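PDB 4P4P: DNA polymerase beta from Leishmania infantum, which probably fills gaps in DNA during base excision repair, adding deoxyribonucleotides to a DNA strand from their 5'-triphosphates with the release of diphosphate. Local coordinates for residues S194-A199 with R271-L276; L182-Y187 with T284-F289; I98-Q103 with I121-E126. All coordinates share one frame; numbering follows the deposited sequence.

Interaction 1: S194-A199 with R271-L276; sequences SGDVDA and RVDIRL. With nucleotides of chain B.
V197 and A199 line up beside V272 and I274 as neighbouring parallel strands at the heart of the polymerase palm, a worked case of a sheet that presents acids on one face. Four backbone bonds tie the strands: V197 N gives to R271 O at 2.8 Å and A199 N to D273 O at 2.9 Å, while V197 O and A199 O accept from D273 N and R275 N. On one face V197 packs against V272; on the other stand D198 and D273. R271 bends at chi2 and chi3, bringing both terminal nitrogens onto one oxygen of D273: NH1 meets OD1 at 2.9 Å from above the carboxylate plane, and NH2 reaches it on the syn side. R271 NH2 also donates to OP1 of DC6 of chain B at 2.8 Å, almost straight at 161°. R275, extended from CG to NE, brings NH1 to D198 OD1 at 3.5 Å, with the guanidinium and carboxylate planes 77° apart. One water links this pair, giving to D198 OD1 and A199 O and accepting from R275 NH1. Both terminal nitrogens of R275 make weak bonds to OP1 of DT7 of chain B. D196 and D198 bind magnesium, and the place of D273 is consistent with its being the third carboxylate of type-X polymerases. The arginines thus serve acids and phosphates together, probably offsetting negative charge where DNA meets the metal-binding site.

Interaction 2: L182-Y187 with T284-F289; sequences LICGSY and TAMLTF. With nucleotides of chain B.
L182 and M286 meet where the nucleotidyltransferase fold of the palm passes a strand into its Gly-Ser motif, G185-S186, and helix 282-290 lies alongside. The two side chains cross at about a right angle, with one methyl of the leucine doing the touching. With CG anti to the backbone N, L182 turns its CD2 branch against the middle of the methionine rather than its end alone: CD2 stands 3.4 Å from M286 CG, tighter than usual for two carbons, and 3.5 Å from M286 SD. The bend at chi3 of M286 (64°) turns the terminal methyl back over the same branch, leaving CE 3.7 Å from L182 CD2, so that three successive atoms of the thioether chain line one side of a single methyl group. Further along, C184 continues the apolar seam more loosely, its SG 4.4 Å from M286 CG. C184 CB rests instead against the last turn of 284-289, 3.3 Å from F289 O. The F289 ring leads away from the 182-187 segment; T288 CG2 lies over one of its faces, and O4' of DT7 of chain B lies at its edge. What joins the two backbones is a single hydrogen bond, in which G185 N gives to F289 O at 2.8 Å, bent to 136° at the hydrogen, with the donor tilted 21° from the carbonyl plane.

Interaction 3: I98-Q103 with I121-E126; sequences IQELTQ and IFTVDE. With NA (sodium ion), chain E.
A helix-hairpin-helix element of the polymerase's second such domain, called fingers in polymerase lambda, supplies one side of this contact: the end of helix 94-101 and the start of the hairpin. Across from it, residues 121-126 lead into helix 124-130, and the centre of the meeting is a carboxylate at a helix start. E100 bends at chi2 (-88°) to bring OE1 in front of V124 N, which donates at 3.3 Å along an almost straight path, 173° at the hydrogen, meeting the oxygen nearly along its C-O axis. The same helix start is closed from within by a capping box: T123 N gives to E126 OE1 at 3.1 Å, and E126 N returns a weak bond to T123 OG1. F122 N adds a second grip on E126 OE1, at 2.8 Å. The CG2 branch of V124 settles 3.4 Å from E100 O and beside Q103 NE2, crossing the glutamine side chain at about a right angle. That amide is itself held, Q103 NE2 donating to E100 O at 2.9 Å on a lone pair in the carbonyl plane. Deeper in, L101 pushes CD2 to 3.4 Å from T123 O and 3.9 Å from I121 CG2. On the hairpin, T102 O binds sodium at 2.5 Å, alongside V104 O, F107 O, a DNA phosphate and waters. L101 completes the arrangement, wedged among A112 and L115 of helix 109-119 and L127 of helix 124-130.

Overall arrangement
Interactions 1 and 2 share one sheet and one active site, with centres 9 Å apart. Strands 193-203 and 179-183 are neighbours, and a probable hydrogen bond of 2.7 Å joins C184 N to D198 O; S186 OG and S194 OG, 2.6 Å apart, make another. The chain passes from strand 270-277 of interaction 1 almost directly into helix 282-290 of interaction 2, and both contacts border DT7 of chain B. Interaction 3 stands apart, its centre 25 Å from that of interaction 1 and 31 Å from that of interaction 2. Bound DNA reaches both: the hairpin sodium, about 10 Å from the nearest atom of the R271 side chain, binds a DNA phosphate, while R271 itself grips that of DC6 of chain B.

Interaction 1: S194-A199 with R271-L276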
loop_
_atom_site.group_PDB
_atom_site.type_symbol
_atom_site.label_atom_id
_atom_site.label_comp_id
_atom_site.label_asym_id
_atom_site.label_seq_id
_atom_site.Cartn_x
_atom_site.Cartn_y
_atom_site.Cartn_z
ATOM N N SER A 194 -14.933 -0.247 2.301
ATOM C CA SER A 194 -13.532 0.184 2.163
ATOM C C SER A 194 -13.350 1.042 0.914
ATOM O O SER A 194 -14.166 0.993 0.004
ATOM C CB SER A 194 -12.588 -1.017 2.072
ATOM O OG SER A 194 -12.667 -1.816 3.234
ATOM N N GLY A 195 -12.264 1.811 0.875
ATOM C CA GLY A 195 -11.959 2.647 -0.266
ATOM C C GLY A 195 -11.061 1.951 -1.290
ATOM O O GLY A 195 -10.800 2.500 -2.345
ATOM N N ASP A 196 -10.566 0.754 -0.986
ATOM C CA ASP A 196 -9.753 0.050 -1.970
ATOM C C ASP A 196 -9.509 -1.411 -1.628
ATOM O O ASP A 196 -10.001 -1.919 -0.624
ATOM C CB ASP A 196 -8.413 0.766 -2.221
ATOM C CG ASP A 196 -7.488 0.735 -1.004
ATOM O OD1 ASP A 196 -7.844 0.089 0.003
ATOM O OD2 ASP A 196 -6.400 1.352 -1.064
ATOM N N VAL A 197 -8.771 -2.076 -2.514
ATOM C CA VAL A 197 -8.355 -3.458 -2.341
ATOM C C VAL A 197 -6.854 -3.450 -2.107
ATOM O O VAL A 197 -6.071 -3.056 -2.977
ATOM C CB VAL A 197 -8.666 -4.299 -3.573
ATOM C CG1 VAL A 197 -8.251 -5.742 -3.330
ATOM C CG2 VAL A 197 -10.156 -4.202 -3.918
ATOM N N ASP A 198 -6.456 -3.875 -0.916
ATOM C CA ASP A 198 -5.090 -3.664 -0.458
ATOM C C ASP A 198 -4.459 -5.034 -0.183
ATOM O O ASP A 198 -4.714 -5.670 0.842
ATOM C CB ASP A 198 -5.145 -2.696 0.739
ATOM C CG ASP A 198 -4.025 -2.879 1.734
ATOM O OD1 ASP A 198 -2.924 -3.335 1.366
ATOM O OD2 ASP A 198 -4.255 -2.514 2.907
ATOM N N ALA A 199 -3.656 -5.496 -1.137
ATOM C CA ALA A 199 -3.201 -6.887 -1.154
ATOM C C ALA A 199 -1.714 -7.084 -0.873
ATOM O O ALA A 199 -0.873 -6.300 -1.310
ATOM C CB ALA A 199 -3.556 -7.539 -2.485
ATOM N N ARG A 271 -9.845 0.903 -6.753
ATOM C CA ARG A 271 -8.428 1.057 -6.465
ATOM C C ARG A 271 -7.878 -0.271 -5.936
ATOM O O ARG A 271 -8.425 -0.850 -5.000
ATOM C CB ARG A 271 -8.199 2.187 -5.469
ATOM C CG ARG A 271 -8.251 3.572 -6.114
ATOM C CD ARG A 271 -6.923 3.895 -6.815
ATOM N NE ARG A 271 -5.862 4.133 -5.844
ATOM C CZ ARG A 271 -4.913 3.252 -5.538
ATOM N NH1 ARG A 271 -4.882 2.074 -6.147
ATOM N NH2 ARG A 271 -3.984 3.554 -4.633
ATOM N N VAL A 272 -6.821 -0.761 -6.578
ATOM C CA VAL A 272 -6.122 -1.962 -6.142
ATOM C C VAL A 272 -4.643 -1.659 -5.874
ATOM O O VAL A 272 -3.942 -1.127 -6.724
ATOM C CB VAL A 272 -6.235 -3.101 -7.184
ATOM C CG1 VAL A 272 -5.462 -4.325 -6.716
ATOM C CG2 VAL A 272 -7.712 -3.465 -7.428
ATOM N N ASP A 273 -4.182 -1.968 -4.671
ATOM C CA ASP A 273 -2.762 -1.905 -4.378
ATOM C C ASP A 273 -2.262 -3.324 -4.166
ATOM O O ASP A 273 -2.934 -4.141 -3.546
ATOM C CB ASP A 273 -2.484 -1.066 -3.129
ATOM C CG ASP A 273 -2.686 0.419 -3.357
ATOM O OD1 ASP A 273 -2.865 0.835 -4.520
ATOM O OD2 ASP A 273 -2.644 1.178 -2.371
ATOM N N ILE A 274 -1.091 -3.628 -4.704
ATOM C CA ILE A 274 -0.471 -4.923 -4.447
ATOM C C ILE A 274 0.965 -4.688 -4.036
ATOM O O ILE A 274 1.734 -4.026 -4.758
ATOM C CB ILE A 274 -0.488 -5.849 -5.680
ATOM C CG1 ILE A 274 -1.902 -5.966 -6.251
ATOM C CG2 ILE A 274 0.051 -7.233 -5.315
ATOM C CD1 ILE A 274 -1.955 -6.649 -7.634
ATOM N N ARG A 275 1.322 -5.218 -2.869
ATOM C CA ARG A 275 2.704 -5.145 -2.404
ATOM C C ARG A 275 3.349 -6.533 -2.313
ATOM O O ARG A 275 2.766 -7.474 -1.766
ATOM C CB ARG A 275 2.781 -4.404 -1.069
ATOM C CG ARG A 275 2.384 -2.935 -1.175
ATOM C CD ARG A 275 2.277 -2.308 0.195
ATOM N NE ARG A 275 1.899 -0.894 0.165
ATOM C CZ ARG A 275 0.642 -0.457 0.130
ATOM N NH1 ARG A 275 -0.373 -1.319 0.099
ATOM N NH2 ARG A 275 0.404 0.843 0.130
ATOM N N LEU A 276 4.546 -6.641 -2.885
ATOM C CA LEU A 276 5.343 -7.858 -2.865
ATOM C C LEU A 276 6.256 -7.832 -1.637
ATOM O O LEU A 276 7.118 -6.967 -1.533
ATOM C CB LEU A 276 6.199 -7.942 -4.136
ATOM C CG LEU A 276 7.182 -9.118 -4.167
ATOM C CD1 LEU A 276 6.433 -10.441 -4.038
ATOM C CD2 LEU A 276 8.014 -9.102 -5.430
ATOM P P DC B 6 -3.600 6.668 -2.269
ATOM O OP1 DC B 6 -4.506 5.850 -3.102
ATOM O OP2 DC B 6 -4.126 7.811 -1.496
ATOM O "O5'" DC B 6 -2.830 5.730 -1.216
ATOM C "C5'" DC B 6 -2.465 4.393 -1.570
ATOM C "C4'" DC B 6 -1.836 3.686 -0.387
ATOM O "O4'" DC B 6 -0.540 4.276 -0.142
ATOM C "C3'" DC B 6 -2.535 3.898 0.953
ATOM O "O3'" DC B 6 -3.803 3.256 1.013
ATOM C "C2'" DC B 6 -1.459 3.427 1.908
ATOM C "C1'" DC B 6 -0.272 4.134 1.243
ATOM N N1 DC B 6 0.119 5.457 1.816
ATOM C C2 DC B 6 1.131 5.416 2.768
ATOM O O2 DC B 6 1.595 4.309 3.074
ATOM N N3 DC B 6 1.565 6.565 3.326
ATOM C C4 DC B 6 1.034 7.730 2.977
ATOM N N4 DC B 6 1.529 8.812 3.599
ATOM C C5 DC B 6 -0.012 7.810 2.000
ATOM C C6 DC B 6 -0.432 6.652 1.444
ATOM P P DT B 7 -3.955 1.731 1.503
ATOM O OP1 DT B 7 -2.967 0.907 0.777
ATOM O OP2 DT B 7 -5.394 1.379 1.427
ATOM O "O5'" DT B 7 -3.582 1.791 3.065
ATOM C "C5'" DT B 7 -3.538 0.575 3.799
ATOM C "C4'" DT B 7 -2.779 0.769 5.093
ATOM O "O4'" DT B 7 -1.667 1.675 4.896
ATOM C "C3'" DT B 7 -3.571 1.433 6.206
ATOM O "O3'" DT B 7 -4.410 0.460 6.798
ATOM C "C2'" DT B 7 -2.451 1.862 7.140
ATOM C "C1'" DT B 7 -1.290 2.132 6.181
ATOM N N1 DT B 7 -0.987 3.569 6.095
ATOM C C2 DT B 7 0.149 4.007 6.712
ATOM O O2 DT B 7 0.895 3.252 7.299
ATOM N N3 DT B 7 0.368 5.353 6.597
ATOM C C4 DT B 7 -0.427 6.276 5.940
ATOM O O4 DT B 7 -0.140 7.467 5.911
ATOM C C5 DT B 7 -1.616 5.748 5.320
ATOM C C7 DT B 7 -2.570 6.659 4.590
ATOM C C6 DT B 7 -1.838 4.432 5.429
HETATM O O HOH W 1 -11.738 1.823 -4.859
HETATM O O HOH W 2 -0.791 -4.190 0.172
#

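Interaction 2: L182-Y187 with T284-F289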
loop_
_atom_site.group_PDB
_atom_site.type_symbol
_atom_site.label_atom_id
_atom_site.label_comp_id
_atom_site.label_asym_id
_atom_site.label_seq_id
_atom_site.Cartn_x
_atom_site.Cartn_y
_atom_site.Cartn_z
ATOM N N LEU A 182 -2.954 -12.090 0.508
ATOM C CA LEU A 182 -3.782 -11.711 1.643
ATOM C C LEU A 182 -4.280 -10.271 1.448
ATOM O O LEU A 182 -3.492 -9.368 1.134
ATOM C CB LEU A 182 -2.979 -11.827 2.940
ATOM C CG LEU A 182 -3.740 -11.440 4.217
ATOM C CD1 LEU A 182 -4.921 -12.380 4.464
ATOM C CD2 LEU A 182 -2.815 -11.412 5.428
ATOM N N ILE A 183 -5.582 -10.058 1.607
ATOM C CA ILE A 183 -6.154 -8.709 1.532
ATOM C C ILE A 183 -6.227 -8.103 2.926
ATOM O O ILE A 183 -6.750 -8.714 3.842
ATOM C CB ILE A 183 -7.575 -8.694 0.896
ATOM C CG1 ILE A 183 -7.576 -9.383 -0.467
ATOM C CG2 ILE A 183 -8.072 -7.271 0.728
ATOM C CD1 ILE A 183 -6.600 -8.789 -1.445
ATOM N N CYS A 184 -5.687 -6.904 3.083
ATOM C CA CYS A 184 -5.630 -6.259 4.385
ATOM C C CYS A 184 -6.525 -5.032 4.427
ATOM O O CYS A 184 -7.691 -5.096 4.035
ATOM C CB CYS A 184 -4.179 -5.886 4.723
ATOM S SG CYS A 184 -3.088 -7.337 4.829
ATOM N N GLY A 185 -5.979 -3.920 4.917
ATOM C CA GLY A 185 -6.686 -2.649 4.929
ATOM C C GLY A 185 -7.908 -2.653 5.830
ATOM O O GLY A 185 -8.083 -3.531 6.678
ATOM N N SER A 186 -8.759 -1.655 5.653
ATOM C CA SER A 186 -9.956 -1.526 6.467
ATOM C C SER A 186 -10.857 -2.746 6.321
ATOM O O SER A 186 -11.599 -3.081 7.238
ATOM C CB SER A 186 -10.715 -0.239 6.112
ATOM O OG SER A 186 -11.251 -0.329 4.806
ATOM N N TYR A 187 -10.783 -3.418 5.176
ATOM C CA TYR A 187 -11.511 -4.673 4.990
ATOM C C TYR A 187 -11.154 -5.688 6.071
ATOM O O TYR A 187 -12.030 -6.327 6.649
ATOM C CB TYR A 187 -11.239 -5.255 3.601
ATOM C CG TYR A 187 -11.634 -6.711 3.432
ATOM C CD1 TYR A 187 -12.963 -7.084 3.265
ATOM C CD2 TYR A 187 -10.671 -7.710 3.423
ATOM C CE1 TYR A 187 -13.316 -8.414 3.102
ATOM C CE2 TYR A 187 -11.013 -9.035 3.263
ATOM C CZ TYR A 187 -12.332 -9.385 3.102
ATOM O OH TYR A 187 -12.654 -10.714 2.934
ATOM N N THR A 284 4.846 -8.391 9.969
ATOM C CA THR A 284 5.030 -6.940 10.078
ATOM C C THR A 284 4.303 -6.160 8.966
ATOM O O THR A 284 3.820 -5.047 9.193
ATOM C CB THR A 284 6.535 -6.544 10.138
ATOM O OG1 THR A 284 7.278 -7.332 9.201
ATOM C CG2 THR A 284 7.100 -6.792 11.532
ATOM N N ALA A 285 4.229 -6.733 7.763
ATOM C CA ALA A 285 3.521 -6.089 6.642
ATOM C C ALA A 285 2.004 -6.177 6.811
ATOM O O ALA A 285 1.270 -5.244 6.464
ATOM C CB ALA A 285 3.935 -6.699 5.318
ATOM N N MET A 286 1.538 -7.299 7.352
ATOM C CA MET A 286 0.129 -7.422 7.720
ATOM C C MET A 286 -0.235 -6.352 8.729
ATOM O O MET A 286 -1.304 -5.743 8.639
ATOM C CB MET A 286 -0.189 -8.810 8.290
ATOM C CG MET A 286 -0.385 -9.884 7.237
ATOM S SD MET A 286 -0.398 -11.525 7.982
ATOM C CE MET A 286 -1.860 -11.412 9.015
ATOM N N LEU A 287 0.652 -6.118 9.693
ATOM C CA LEU A 287 0.394 -5.081 10.682
ATOM C C LEU A 287 0.287 -3.742 9.978
ATOM O O LEU A 287 -0.666 -2.993 10.186
ATOM C CB LEU A 287 1.505 -5.014 11.736
ATOM C CG LEU A 287 1.384 -5.897 12.977
ATOM C CD1 LEU A 287 2.715 -5.921 13.719
ATOM C CD2 LEU A 287 0.270 -5.384 13.873
ATOM N N THR A 288 1.274 -3.447 9.134
ATOM C CA THR A 288 1.356 -2.127 8.540
ATOM C C THR A 288 0.165 -1.886 7.617
ATOM O O THR A 288 -0.449 -0.817 7.637
ATOM C CB THR A 288 2.678 -1.931 7.746
ATOM O OG1 THR A 288 3.796 -1.969 8.651
ATOM C CG2 THR A 288 2.673 -0.583 7.025
ATOM N N PHE A 289 -0.162 -2.879 6.812
ATOM C CA PHE A 289 -1.101 -2.632 5.734
ATOM C C PHE A 289 -2.548 -2.914 6.132
ATOM O O PHE A 289 -3.456 -2.735 5.332
ATOM C CB PHE A 289 -0.649 -3.344 4.459
ATOM C CG PHE A 289 0.694 -2.866 3.974
ATOM C CD1 PHE A 289 0.893 -1.527 3.690
ATOM C CD2 PHE A 289 1.757 -3.742 3.830
ATOM C CE1 PHE A 289 2.126 -1.067 3.267
ATOM C CE2 PHE A 289 2.985 -3.289 3.401
ATOM C CZ PHE A 289 3.171 -1.945 3.119
ATOM P P DT B 7 -3.955 1.731 1.503
ATOM O OP1 DT B 7 -2.967 0.907 0.777
ATOM O OP2 DT B 7 -5.394 1.379 1.427
ATOM O "O5'" DT B 7 -3.582 1.791 3.065
ATOM C "C5'" DT B 7 -3.538 0.575 3.799
ATOM C "C4'" DT B 7 -2.779 0.769 5.093
ATOM O "O4'" DT B 7 -1.667 1.675 4.896
ATOM C "C3'" DT B 7 -3.571 1.433 6.206
ATOM O "O3'" DT B 7 -4.410 0.460 6.798
ATOM C "C2'" DT B 7 -2.451 1.862 7.140
ATOM C "C1'" DT B 7 -1.290 2.132 6.181
ATOM N N1 DT B 7 -0.987 3.569 6.095
ATOM C C2 DT B 7 0.149 4.007 6.712
ATOM O O2 DT B 7 0.895 3.252 7.299
ATOM N N3 DT B 7 0.368 5.353 6.597
ATOM C C4 DT B 7 -0.427 6.276 5.940
ATOM O O4 DT B 7 -0.140 7.467 5.911
ATOM C C5 DT B 7 -1.616 5.748 5.320
ATOM C C7 DT B 7 -2.570 6.659 4.590
ATOM C C6 DT B 7 -1.838 4.432 5.429
#

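Interaction 3: I98-Q103 with I121-E126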
loop_
_atom_site.group_PDB
_atom_site.type_symbol
_atom_site.label_atom_id
_atom_site.label_comp_id
_atom_site.label_asym_id
_atom_site.label_seq_id
_atom_site.Cartn_x
_atom_site.Cartn_y
_atom_site.Cartn_z
ATOM N N ILE A 98 -7.459 24.488 -3.270
ATOM C CA ILE A 98 -6.505 23.442 -2.937
ATOM C C ILE A 98 -7.214 22.324 -2.182
ATOM O O ILE A 98 -7.020 21.143 -2.459
ATOM C CB ILE A 98 -5.329 23.993 -2.111
ATOM C CG1 ILE A 98 -4.527 24.980 -2.957
ATOM C CG2 ILE A 98 -4.432 22.860 -1.620
ATOM C CD1 ILE A 98 -3.383 25.635 -2.226
ATOM N N GLN A 99 -8.065 22.706 -1.243
ATOM C CA GLN A 99 -8.836 21.738 -0.478
ATOM C C GLN A 99 -9.750 20.897 -1.382
ATOM O O GLN A 99 -9.983 19.727 -1.117
ATOM C CB GLN A 99 -9.642 22.460 0.595
ATOM C CG GLN A 99 -10.356 21.547 1.578
ATOM C CD GLN A 99 -10.987 22.322 2.725
ATOM O OE1 GLN A 99 -10.650 23.485 2.962
ATOM N NE2 GLN A 99 -11.908 21.681 3.441
ATOM N N GLU A 100 -10.260 21.504 -2.449
ATOM C CA GLU A 100 -11.082 20.791 -3.424
ATOM C C GLU A 100 -10.235 19.842 -4.260
ATOM O O GLU A 100 -10.509 18.646 -4.330
ATOM C CB GLU A 100 -11.788 21.785 -4.368
ATOM C CG GLU A 100 -13.162 22.274 -3.892
ATOM C CD GLU A 100 -14.312 21.376 -4.341
ATOM O OE1 GLU A 100 -14.423 21.093 -5.558
ATOM O OE2 GLU A 100 -15.108 20.955 -3.472
ATOM N N LEU A 101 -9.210 20.402 -4.896
ATOM C CA LEU A 101 -8.462 19.709 -5.938
ATOM C C LEU A 101 -7.625 18.525 -5.442
ATOM O O LEU A 101 -7.359 17.594 -6.202
ATOM C CB LEU A 101 -7.586 20.700 -6.713
ATOM C CG LEU A 101 -8.343 21.783 -7.468
ATOM C CD1 LEU A 101 -7.378 22.817 -8.048
ATOM C CD2 LEU A 101 -9.209 21.182 -8.558
ATOM N N THR A 102 -7.231 18.546 -4.174
ATOM C CA THR A 102 -6.446 17.446 -3.626
ATOM C C THR A 102 -7.308 16.233 -3.319
ATOM O O THR A 102 -6.835 15.270 -2.740
ATOM C CB THR A 102 -5.703 17.841 -2.345
ATOM O OG1 THR A 102 -6.647 18.182 -1.326
ATOM C CG2 THR A 102 -4.761 19.019 -2.600
ATOM N N GLN A 103 -8.584 16.296 -3.678
ATOM C CA GLN A 103 -9.447 15.131 -3.560
ATOM C C GLN A 103 -9.139 14.193 -4.706
ATOM O O GLN A 103 -9.472 13.010 -4.654
ATOM C CB GLN A 103 -10.913 15.538 -3.647
ATOM C CG GLN A 103 -11.440 16.260 -2.434
ATOM C CD GLN A 103 -12.874 16.691 -2.624
ATOM O OE1 GLN A 103 -13.786 16.129 -2.021
ATOM N NE2 GLN A 103 -13.084 17.691 -3.472
ATOM N N ILE A 121 -8.207 27.215 -12.092
ATOM C CA ILE A 121 -9.162 26.175 -11.725
ATOM C C ILE A 121 -9.441 26.181 -10.233
ATOM O O ILE A 121 -8.513 26.111 -9.428
ATOM C CB ILE A 121 -8.664 24.794 -12.180
ATOM C CG1 ILE A 121 -8.691 24.736 -13.711
ATOM C CG2 ILE A 121 -9.503 23.673 -11.554
ATOM C CD1 ILE A 121 -8.093 23.480 -14.288
ATOM N N PHE A 122 -10.726 26.272 -9.879
ATOM C CA PHE A 122 -11.157 26.379 -8.485
ATOM C C PHE A 122 -11.747 25.082 -7.936
ATOM O O PHE A 122 -11.736 24.859 -6.724
ATOM C CB PHE A 122 -12.232 27.467 -8.343
ATOM C CG PHE A 122 -11.715 28.874 -8.468
ATOM C CD1 PHE A 122 -11.107 29.309 -9.635
ATOM C CD2 PHE A 122 -11.871 29.777 -7.423
ATOM C CE1 PHE A 122 -10.652 30.617 -9.753
ATOM C CE2 PHE A 122 -11.409 31.085 -7.538
ATOM C CZ PHE A 122 -10.806 31.500 -8.702
ATOM N N THR A 123 -12.300 24.248 -8.817
ATOM C CA THR A 123 -13.093 23.094 -8.376
ATOM C C THR A 123 -12.732 21.813 -9.106
ATOM O O THR A 123 -12.165 21.842 -10.202
ATOM C CB THR A 123 -14.614 23.336 -8.589
ATOM O OG1 THR A 123 -14.903 23.361 -9.995
ATOM C CG2 THR A 123 -15.041 24.665 -7.976
ATOM N N VAL A 124 -13.094 20.686 -8.500
ATOM C CA VAL A 124 -12.879 19.396 -9.126
ATOM C C VAL A 124 -13.533 19.354 -10.503
ATOM O O VAL A 124 -12.912 18.915 -11.473
ATOM C CB VAL A 124 -13.377 18.242 -8.237
ATOM C CG1 VAL A 124 -13.041 16.902 -8.859
ATOM C CG2 VAL A 124 -12.745 18.338 -6.862
ATOM N N ASP A 125 -14.770 19.835 -10.607
ATOM C CA ASP A 125 -15.524 19.657 -11.849
ATOM C C ASP A 125 -14.921 20.431 -13.010
ATOM O O ASP A 125 -15.006 19.999 -14.161
ATOM C CB ASP A 125 -17.012 19.995 -11.670
ATOM C CG ASP A 125 -17.753 18.963 -10.820
ATOM O OD1 ASP A 125 -17.167 17.909 -10.509
ATOM O OD2 ASP A 125 -18.924 19.205 -10.465
ATOM N N GLU A 126 -14.309 21.570 -12.707
ATOM C CA GLU A 126 -13.578 22.340 -13.712
ATOM C C GLU A 126 -12.339 21.568 -14.168
ATOM O O GLU A 126 -12.011 21.555 -15.354
ATOM C CB GLU A 126 -13.166 23.698 -13.145
ATOM C CG GLU A 126 -14.280 24.720 -13.122
ATOM C CD GLU A 126 -13.909 25.943 -12.318
ATOM O OE1 GLU A 126 -13.091 25.804 -11.380
ATOM O OE2 GLU A 126 -14.426 27.039 -12.626
HETATM NA NA NA E . -5.096 13.725 -3.574
HETATM O O HOH W 3 -7.041 11.647 -3.443
HETATM O O HOH W 4 -4.393 14.082 -1.564
#